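CBS domain-containing protein CBSX1, chloroplastic (Arabidopsis thaliana, PDB 4GQV) is a chloroplast protein built from a single pair of CBS domains that probably binds and regulates partner proteins such as thioredoxins. Local coordinates at residues V111-T116 against P134-D139; V19-T24 against I44-K49. All coordinates share one frame; numbering follows the deposited sequence.

Interaction 1: V111-T116 against P134-D139; sequences VVEEKT and PVVDSD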
loop_
_atom_site.group_PDB
_atom_site.type_symbol
_atom_site.label_atom_id
_atom_site.label_comp_id
_atom_site.label_asym_id
_atom_site.label_seq_id
_atom_site.Cartn_x
_atom_site.Cartn_y
_atom_site.Cartn_z
ATOM N N VAL A 111 -0.800 19.103 1.299
ATOM C CA VAL A 111 -0.803 19.197 -0.149
ATOM C C VAL A 111 0.544 19.733 -0.646
ATOM O O VAL A 111 1.151 20.585 0.011
ATOM C CB VAL A 111 -1.986 20.116 -0.578
ATOM C CG1 VAL A 111 -1.713 20.878 -1.850
ATOM C CG2 VAL A 111 -3.268 19.316 -0.672
ATOM N N VAL A 112 1.030 19.225 -1.775
ATOM C CA VAL A 112 2.165 19.877 -2.442
ATOM C C VAL A 112 1.863 20.376 -3.856
ATOM O O VAL A 112 0.778 20.120 -4.421
ATOM C CB VAL A 112 3.433 18.985 -2.479
ATOM C CG1 VAL A 112 3.892 18.642 -1.058
ATOM C CG2 VAL A 112 3.163 17.723 -3.306
ATOM N N GLU A 113 2.826 21.113 -4.412
ATOM C CA GLU A 113 2.725 21.640 -5.775
ATOM C C GLU A 113 3.652 20.881 -6.720
ATOM O O GLU A 113 4.442 20.054 -6.285
ATOM C CB GLU A 113 3.092 23.127 -5.799
ATOM C CG GLU A 113 2.603 23.920 -4.588
ATOM C CD GLU A 113 1.180 24.400 -4.750
ATOM O OE1 GLU A 113 0.826 24.829 -5.869
ATOM O OE2 GLU A 113 0.411 24.345 -3.766
ATOM N N GLU A 114 3.572 21.176 -8.011
ATOM C CA GLU A 114 4.444 20.521 -8.991
ATOM C C GLU A 114 5.865 21.068 -8.950
ATOM O O GLU A 114 6.843 20.313 -9.019
ATOM C CB GLU A 114 3.880 20.667 -10.403
ATOM C CG GLU A 114 3.157 19.431 -10.882
ATOM C CD GLU A 114 2.602 19.589 -12.267
ATOM O OE1 GLU A 114 1.531 20.218 -12.397
ATOM O OE2 GLU A 114 3.231 19.081 -13.219
ATOM N N LYS A 115 5.960 22.388 -8.809
ATOM C CA LYS A 115 7.240 23.074 -8.786
ATOM C C LYS A 115 7.863 22.921 -7.416
ATOM O O LYS A 115 8.975 23.362 -7.179
ATOM C CB LYS A 115 7.061 24.563 -9.122
ATOM C CG LYS A 115 5.830 24.862 -9.975
ATOM C CD LYS A 115 4.803 25.760 -9.255
ATOM C CE LYS A 115 4.817 27.182 -9.847
ATOM N NZ LYS A 115 3.728 28.063 -9.312
ATOM N N THR A 116 7.108 22.321 -6.507
ATOM C CA THR A 116 7.594 22.040 -5.164
ATOM C C THR A 116 8.876 21.267 -5.306
ATOM O O THR A 116 8.936 20.287 -6.061
ATOM C CB THR A 116 6.542 21.242 -4.353
ATOM O OG1 THR A 116 5.388 22.072 -4.115
ATOM C CG2 THR A 116 7.117 20.717 -3.028
ATOM N N PRO A 134 -1.003 14.519 -2.267
ATOM C CA PRO A 134 -1.576 15.005 -3.518
ATOM C C PRO A 134 -0.816 16.228 -4.039
ATOM O O PRO A 134 -0.333 17.056 -3.263
ATOM C CB PRO A 134 -3.015 15.368 -3.134
ATOM C CG PRO A 134 -3.011 15.521 -1.649
ATOM C CD PRO A 134 -1.912 14.660 -1.119
ATOM N N VAL A 135 -0.716 16.315 -5.358
ATOM C CA VAL A 135 -0.105 17.439 -6.031
ATOM C C VAL A 135 -1.189 18.191 -6.756
ATOM O O VAL A 135 -1.951 17.609 -7.529
ATOM C CB VAL A 135 0.922 16.999 -7.071
ATOM C CG1 VAL A 135 1.757 18.225 -7.528
ATOM C CG2 VAL A 135 1.821 15.867 -6.515
ATOM N N VAL A 136 -1.289 19.480 -6.484
ATOM C CA VAL A 136 -2.314 20.294 -7.115
ATOM C C VAL A 136 -1.685 21.553 -7.749
ATOM O O VAL A 136 -0.549 21.918 -7.447
ATOM C CB VAL A 136 -3.353 20.758 -6.099
ATOM C CG1 VAL A 136 -3.846 19.603 -5.240
ATOM C CG2 VAL A 136 -2.766 21.840 -5.228
ATOM N N ASP A 137 -2.430 22.225 -8.609
ATOM C CA ASP A 137 -1.929 23.439 -9.209
ATOM C C ASP A 137 -2.453 24.719 -8.577
ATOM O O ASP A 137 -3.194 24.706 -7.587
ATOM C CB ASP A 137 -2.170 23.463 -10.725
ATOM C CG ASP A 137 -3.634 23.326 -11.093
ATOM O OD1 ASP A 137 -4.503 23.851 -10.362
ATOM O OD2 ASP A 137 -3.910 22.691 -12.131
ATOM N N SER A 138 -2.033 25.816 -9.196
ATOM C CA SER A 138 -2.434 27.176 -8.891
ATOM C C SER A 138 -3.923 27.324 -8.634
ATOM O O SER A 138 -4.339 28.056 -7.737
ATOM C CB SER A 138 -2.025 28.064 -10.071
ATOM O OG SER A 138 -1.375 27.300 -11.097
ATOM N N ASP A 139 -4.735 26.633 -9.424
ATOM C CA ASP A 139 -6.183 26.715 -9.246
ATOM C C ASP A 139 -6.732 25.647 -8.315
ATOM O O ASP A 139 -7.931 25.381 -8.302
ATOM C CB ASP A 139 -6.911 26.683 -10.585
ATOM C CG ASP A 139 -7.009 28.050 -11.212
ATOM O OD1 ASP A 139 -7.898 28.826 -10.800
ATOM O OD2 ASP A 139 -6.190 28.351 -12.106
#
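Val111 spreads its two methyls over the strand 134-136: CG1 lies 3.7 Å from CG2 of Val136, while CG2 reaches the ring of Pro134 at CG, 3.9 Å away. Leu50 of the other CBS repeat touches all three side chains. Val112 and Val135 meet apart from that group, CG2 to CG2, beside Val7. The other methyl of Val135, CG1, stands anti to the backbone N (chi1 -168°), which brings it against the main chain of Glu113, 3.4 Å from its C, and near CG of Glu114. Two backbone hydrogen bonds run past these side chains. Val112 N gives a nearly straight bond to Pro134 O (3.0 Å, 167°), and Val112 O accepts from Val136 N at 3.0 Å; the same oxygen also takes a CA-H...O contact from Val135. Farther out, the bent chain of Glu113 leaves OE1 3.6 Å from Val136 O. The backbone N of Glu113 binds OG1 of Thr116 (2.8 Å), tying back the turn that leads to helix 118-127. Asp137 OD1 accepts a hydrogen bond from Lys141 N. Val112 and Val135 thus form a single beta bridge joining the segment before helix 118-127 to the strand after it, as expected in the beta-alpha-beta-beta-alpha fold of a CBS repeat.

Interaction 2: V19-T24 against I44-K49; sequences VVKPTT and IDEDWK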
loop_
_atom_site.group_PDB
_atom_site.type_symbol
_atom_site.label_atom_id
_atom_site.label_comp_id
_atom_site.label_asym_id
_atom_site.label_seq_id
_atom_site.Cartn_x
_atom_site.Cartn_y
_atom_site.Cartn_z
ATOM N N VAL A 19 -8.917 8.246 -8.938
ATOM C CA VAL A 19 -9.605 9.233 -8.137
ATOM C C VAL A 19 -11.014 8.758 -7.849
ATOM O O VAL A 19 -11.492 7.807 -8.460
ATOM C CB VAL A 19 -9.702 10.574 -8.893
ATOM C CG1 VAL A 19 -8.329 11.191 -9.056
ATOM C CG2 VAL A 19 -10.348 10.373 -10.243
ATOM N N VAL A 20 -11.686 9.413 -6.915
ATOM C CA VAL A 20 -13.111 9.173 -6.744
ATOM C C VAL A 20 -13.750 10.510 -6.506
ATOM O O VAL A 20 -13.052 11.493 -6.319
ATOM C CB VAL A 20 -13.462 8.203 -5.549
ATOM C CG1 VAL A 20 -13.049 6.763 -5.836
ATOM C CG2 VAL A 20 -12.905 8.691 -4.215
ATOM N N LYS A 21 -15.070 10.565 -6.476
ATOM C CA LYS A 21 -15.740 11.817 -6.150
ATOM C C LYS A 21 -16.454 11.593 -4.859
ATOM O O LYS A 21 -16.587 10.442 -4.436
ATOM C CB LYS A 21 -16.724 12.202 -7.256
ATOM C CG LYS A 21 -16.064 12.377 -8.601
ATOM C CD LYS A 21 -16.352 13.735 -9.198
ATOM C CE LYS A 21 -15.850 13.781 -10.627
ATOM N NZ LYS A 21 -16.355 12.618 -11.407
ATOM N N PRO A 22 -16.930 12.668 -4.213
ATOM C CA PRO A 22 -17.758 12.431 -3.018
ATOM C C PRO A 22 -19.078 11.694 -3.346
ATOM O O PRO A 22 -19.718 11.171 -2.428
ATOM C CB PRO A 22 -18.066 13.847 -2.509
ATOM C CG PRO A 22 -17.114 14.749 -3.210
ATOM C CD PRO A 22 -16.777 14.100 -4.508
ATOM N N THR A 23 -19.472 11.677 -4.625
ATOM C CA THR A 23 -20.694 10.997 -5.081
ATOM C C THR A 23 -20.436 9.519 -5.286
ATOM O O THR A 23 -21.370 8.745 -5.482
ATOM C CB THR A 23 -21.225 11.534 -6.446
ATOM O OG1 THR A 23 -20.199 11.423 -7.448
ATOM C CG2 THR A 23 -21.664 12.955 -6.318
ATOM N N THR A 24 -19.169 9.126 -5.290
ATOM C CA THR A 24 -18.857 7.710 -5.427
ATOM C C THR A 24 -19.379 6.960 -4.200
ATOM O O THR A 24 -19.263 7.461 -3.081
ATOM C CB THR A 24 -17.364 7.515 -5.624
ATOM O OG1 THR A 24 -16.964 8.244 -6.792
ATOM C CG2 THR A 24 -17.002 6.050 -5.799
ATOM N N ILE A 44 -11.947 14.114 -5.684
ATOM C CA ILE A 44 -12.122 15.351 -6.432
ATOM C C ILE A 44 -13.585 15.745 -6.592
ATOM O O ILE A 44 -14.459 14.877 -6.600
ATOM C CB ILE A 44 -11.488 15.257 -7.849
ATOM C CG1 ILE A 44 -12.063 14.068 -8.613
ATOM C CG2 ILE A 44 -9.966 15.147 -7.774
ATOM C CD1 ILE A 44 -11.410 13.848 -9.965
ATOM N N ASP A 45 -13.855 17.047 -6.701
ATOM C CA ASP A 45 -15.188 17.490 -7.080
ATOM C C ASP A 45 -15.299 17.492 -8.613
ATOM O O ASP A 45 -14.440 16.916 -9.281
ATOM C CB ASP A 45 -15.621 18.803 -6.398
ATOM C CG ASP A 45 -14.944 20.056 -6.965
ATOM O OD1 ASP A 45 -15.222 21.129 -6.397
ATOM O OD2 ASP A 45 -14.163 19.991 -7.946
ATOM N N GLU A 46 -16.349 18.091 -9.172
ATOM C CA GLU A 46 -16.567 18.014 -10.624
ATOM C C GLU A 46 -15.551 18.851 -11.380
ATOM O O GLU A 46 -15.249 18.589 -12.542
ATOM C CB GLU A 46 -17.986 18.445 -11.003
ATOM C CG GLU A 46 -19.083 17.774 -10.204
ATOM C CD GLU A 46 -19.041 16.264 -10.326
ATOM O OE1 GLU A 46 -18.595 15.764 -11.385
ATOM O OE2 GLU A 46 -19.442 15.578 -9.356
ATOM N N ASP A 47 -15.011 19.848 -10.694
ATOM C CA ASP A 47 -14.038 20.758 -11.277
ATOM C C ASP A 47 -12.627 20.200 -11.163
ATOM O O ASP A 47 -11.662 20.909 -11.412
ATOM C CB ASP A 47 -14.139 22.130 -10.591
ATOM C CG ASP A 47 -15.478 22.825 -10.860
ATOM O OD1 ASP A 47 -16.211 23.115 -9.895
ATOM O OD2 ASP A 47 -15.793 23.086 -12.037
ATOM N N TRP A 48 -12.518 18.927 -10.793
ATOM C CA TRP A 48 -11.227 18.275 -10.537
ATOM C C TRP A 48 -10.410 18.959 -9.430
ATOM O O TRP A 48 -9.197 18.811 -9.361
ATOM C CB TRP A 48 -10.401 18.143 -11.823
ATOM C CG TRP A 48 -10.439 16.772 -12.413
ATOM C CD1 TRP A 48 -11.435 16.235 -13.177
ATOM C CD2 TRP A 48 -9.442 15.751 -12.281
ATOM N NE1 TRP A 48 -11.119 14.943 -13.527
ATOM C CE2 TRP A 48 -9.895 14.626 -12.999
ATOM C CE3 TRP A 48 -8.205 15.682 -11.632
ATOM C CZ2 TRP A 48 -9.161 13.449 -13.087
ATOM C CZ3 TRP A 48 -7.475 14.514 -11.718
ATOM C CH2 TRP A 48 -7.960 13.405 -12.437
ATOM N N LYS A 49 -11.091 19.714 -8.576
ATOM C CA LYS A 49 -10.473 20.278 -7.400
ATOM C C LYS A 49 -10.357 19.200 -6.343
ATOM O O LYS A 49 -11.194 18.289 -6.268
ATOM C CB LYS A 49 -11.305 21.433 -6.845
ATOM C CG LYS A 49 -11.394 22.604 -7.788
ATOM C CD LYS A 49 -11.551 23.920 -7.046
ATOM C CE LYS A 49 -11.272 25.080 -7.994
ATOM N NZ LYS A 49 -10.325 24.625 -9.050
#
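The indole of Trp48 carries CD1 of Ile44 on one face, 3.4 Å above the plane and over its centre; Val19 CG1 comes in obliquely, 4.1 Å from CH2, and Lys14 makes a cation-pi contact with the ring. This is the first CBS repeat, where the segment before helix 26-36 lies along the end of strand 40-44 and the hairpin turn that follows it. Ile44 sets CG1 between its backbone N and carbonyl carbon (chi1 56°), and from there CD1 touches both the ring and CG2 of Val19, 3.6 Å from the latter. Alongside, Ile44 N donates to Val20 O at 2.9 Å. Ile44 O receives a CA-H...O contact from Lys21, with CD of Pro22 3.2 Å away. Lys21, bent at chi2, carries its aliphatic part past that oxygen and crosses Glu46 at about a right angle, CE 3.5 Å from OE1; the salt bridge at its tip is long. Lys21 N also bonds to OG1 of Thr24, across the type I turn from Lys21 to Thr24. In the hairpin turn, also type I, Asp45 OD2 accepts from Asp47 N (2.9 Å), an Asx turn, and also from Lys49 N, the two reaching it from opposite faces of the carboxylate.

Overall arrangement
Interaction 2 comes first along the chain, in the first CBS repeat, and interaction 1 follows in the second; the two are in series, interaction 2 closing before interaction 1 opens. Their centres lie about 17 Å apart. The positions correspond: each joins the segment ahead of a long helix, 26-36 or 118-127, to the strand and turn that come after it, 40-44 or 134-136. Where the two turns come together, Lys49 NZ probably hydrogen-bonds Asp139 O. Apolar residues also reach across, Leu50 toward interaction 1 and Leu142 toward interaction 2, consistent with the paired CBS repeats of a Bateman module packing through their sheets.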